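Local coordinates for iron binding protein FbpA (Mannheimia haemolytica, PDB 1Q35) that binds ferric iron in the periplasm, probably as the solute-binding component of a bacterial iron-uptake system, at residues 4-9 and 28-33. Residues are numbered along the deposited sequence; the frame is centred on the assembly and turned at random.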
loop_
_atom_site.group_PDB
_atom_site.type_symbol
_atom_site.label_atom_id
_atom_site.label_comp_id
_atom_site.label_asym_id
_atom_site.label_seq_id
_atom_site.Cartn_x
_atom_site.Cartn_y
_atom_site.Cartn_z
ATOM N N VAL A 4 7.039 -8.881 -22.297
ATOM C CA VAL A 4 5.879 -8.372 -21.583
ATOM C C VAL A 4 6.197 -6.946 -21.129
ATOM O O VAL A 4 7.297 -6.668 -20.647
ATOM C CB VAL A 4 5.482 -9.292 -20.399
ATOM C CG1 VAL A 4 6.577 -9.349 -19.336
ATOM C CG2 VAL A 4 4.159 -8.844 -19.787
ATOM N N ASN A 5 5.245 -6.043 -21.319
ATOM C CA ASN A 5 5.437 -4.626 -21.053
ATOM C C ASN A 5 4.783 -4.246 -19.733
ATOM O O ASN A 5 3.561 -4.213 -19.620
ATOM C CB ASN A 5 4.845 -3.785 -22.185
ATOM C CG ASN A 5 5.447 -4.121 -23.540
ATOM O OD1 ASN A 5 6.632 -4.441 -23.644
ATOM N ND2 ASN A 5 4.628 -4.052 -24.583
ATOM N N VAL A 6 5.615 -3.949 -18.741
ATOM C CA VAL A 6 5.169 -3.696 -17.376
ATOM C C VAL A 6 5.243 -2.204 -17.069
ATOM O O VAL A 6 6.245 -1.557 -17.366
ATOM C CB VAL A 6 6.054 -4.478 -16.379
ATOM C CG1 VAL A 6 5.640 -4.201 -14.937
ATOM C CG2 VAL A 6 6.003 -5.965 -16.685
ATOM N N TYR A 7 4.171 -1.666 -16.492
ATOM C CA TYR A 7 4.156 -0.319 -15.938
ATOM C C TYR A 7 4.000 -0.470 -14.435
ATOM O O TYR A 7 3.036 -1.067 -13.976
ATOM C CB TYR A 7 3.014 0.500 -16.536
ATOM C CG TYR A 7 3.294 0.871 -17.974
ATOM C CD1 TYR A 7 3.211 -0.081 -18.982
ATOM C CD2 TYR A 7 3.707 2.154 -18.319
ATOM C CE1 TYR A 7 3.495 0.241 -20.295
ATOM C CE2 TYR A 7 3.996 2.484 -19.637
ATOM C CZ TYR A 7 3.880 1.518 -20.619
ATOM O OH TYR A 7 4.164 1.817 -21.935
ATOM N N SER A 8 4.957 0.053 -13.675
ATOM C CA SER A 8 5.050 -0.220 -12.242
ATOM C C SER A 8 4.944 1.029 -11.379
ATOM O O SER A 8 5.737 1.956 -11.517
ATOM C CB SER A 8 6.378 -0.912 -11.934
ATOM O OG SER A 8 6.485 -1.190 -10.545
ATOM N N TYR A 9 3.981 1.022 -10.462
ATOM C CA TYR A 9 3.904 2.015 -9.395
ATOM C C TYR A 9 4.889 1.711 -8.259
ATOM O O TYR A 9 5.020 2.506 -7.329
ATOM C CB TYR A 9 2.478 2.101 -8.833
ATOM C CG TYR A 9 1.502 2.753 -9.777
ATOM C CD1 TYR A 9 1.350 4.134 -9.804
ATOM C CD2 TYR A 9 0.736 1.993 -10.653
ATOM C CE1 TYR A 9 0.454 4.738 -10.678
ATOM C CE2 TYR A 9 -0.159 2.583 -11.521
ATOM C CZ TYR A 9 -0.293 3.952 -11.534
ATOM O OH TYR A 9 -1.190 4.525 -12.412
ATOM N N ILE A 28 11.005 -15.070 -20.535
ATOM C CA ILE A 28 10.260 -13.940 -21.080
ATOM C C ILE A 28 10.929 -12.638 -20.653
ATOM O O ILE A 28 11.180 -12.428 -19.470
ATOM C CB ILE A 28 8.784 -13.971 -20.609
ATOM C CG1 ILE A 28 8.091 -15.247 -21.101
ATOM C CG2 ILE A 28 8.033 -12.737 -21.110
ATOM C CD1 ILE A 28 6.800 -15.570 -20.380
ATOM N N LYS A 29 11.207 -11.775 -21.622
ATOM C CA LYS A 29 11.829 -10.475 -21.386
ATOM C C LYS A 29 10.822 -9.497 -20.794
ATOM O O LYS A 29 9.723 -9.347 -21.312
ATOM C CB LYS A 29 12.381 -9.914 -22.706
ATOM C CG LYS A 29 12.814 -8.450 -22.682
ATOM C CD LYS A 29 14.062 -8.237 -21.847
ATOM C CE LYS A 29 14.573 -6.807 -21.979
ATOM N NZ LYS A 29 15.849 -6.601 -21.245
ATOM N N VAL A 30 11.217 -8.820 -19.718
ATOM C CA VAL A 30 10.401 -7.781 -19.106
ATOM C C VAL A 30 10.909 -6.421 -19.549
ATOM O O VAL A 30 12.073 -6.087 -19.329
ATOM C CB VAL A 30 10.445 -7.857 -17.560
ATOM C CG1 VAL A 30 9.758 -6.643 -16.926
ATOM C CG2 VAL A 30 9.804 -9.144 -17.074
ATOM N N ASN A 31 10.035 -5.649 -20.185
ATOM C CA ASN A 31 10.262 -4.230 -20.413
ATOM C C ASN A 31 9.505 -3.488 -19.337
ATOM O O ASN A 31 8.315 -3.712 -19.163
ATOM C CB ASN A 31 9.753 -3.806 -21.791
ATOM C CG ASN A 31 10.304 -4.668 -22.902
ATOM O OD1 ASN A 31 11.512 -4.883 -22.995
ATOM N ND2 ASN A 31 9.417 -5.175 -23.750
ATOM N N ILE A 32 10.185 -2.620 -18.601
ATOM C CA ILE A 32 9.552 -1.951 -17.473
ATOM C C ILE A 32 9.703 -0.436 -17.541
ATOM O O ILE A 32 10.776 0.088 -17.847
ATOM C CB ILE A 32 10.070 -2.519 -16.128
ATOM C CG1 ILE A 32 9.276 -1.924 -14.954
ATOM C CG2 ILE A 32 11.570 -2.277 -15.962
ATOM C CD1 ILE A 32 9.113 -2.864 -13.794
ATOM N N ILE A 33 8.592 0.246 -17.285
ATOM C CA ILE A 33 8.539 1.689 -17.143
ATOM C C ILE A 33 7.930 1.956 -15.776
ATOM O O ILE A 33 7.020 1.250 -15.342
ATOM C CB ILE A 33 7.680 2.318 -18.264
ATOM C CG1 ILE A 33 8.424 2.237 -19.601
ATOM C CG2 ILE A 33 7.334 3.774 -17.945
ATOM C CD1 ILE A 33 7.536 2.389 -20.821
#
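Val4 to Ser8 and Lys29 to Ile33 are the paired parallel strands of a beta-alpha-beta unit, the opening element of a periplasmic-binding-protein domain. Five backbone hydrogen bonds join them, alternating in the parallel manner: Val4, Val6 and Ser8 give N-H to the O atoms of Lys29, Asn31 and Ile33, while Asn31 N and Ile33 N bond Val4 O and Val6 O. Val6 N to Asn31 O is the shortest, 2.7 Å. The strand segments twist, crossing at -32°.

On one face Asn5 and Asn31 point the same way with nearly coplanar amides; Asn31 ND2 gives an almost straight bond to Asn5 OD1 (2.9 Å, 172° at the hydrogen). Glu3 OE2 also accepts from Asn31 ND2, and Asn5 ND2 bonds Pro51 O, which helps fix the rotation of both amides. Ile33 and Tyr7 lie side by side, pointing the same way, Ile33 CD1 3.6 Å from Tyr7 OH and 3.7 Å from Tyr7 CE2. Ile33 CG1, anti to the carbonyl carbon (chi1 -72°), carries that methyl; CG2 touches the ring too.

The other face is aliphatic: Val6 CG2 meets Val30 CG1 at 3.8 Å, Val6 CG1 meets Ile32 CD1 at 3.9 Å, and that methyl also reaches Ser8 CB. Val30 and Ile32 pack there on Phe22 and Leu19 of connecting helix 16-26, Val4 and Val6 on helix 243-254, and strand 54-57 pairs with the other edge of strand 3-8.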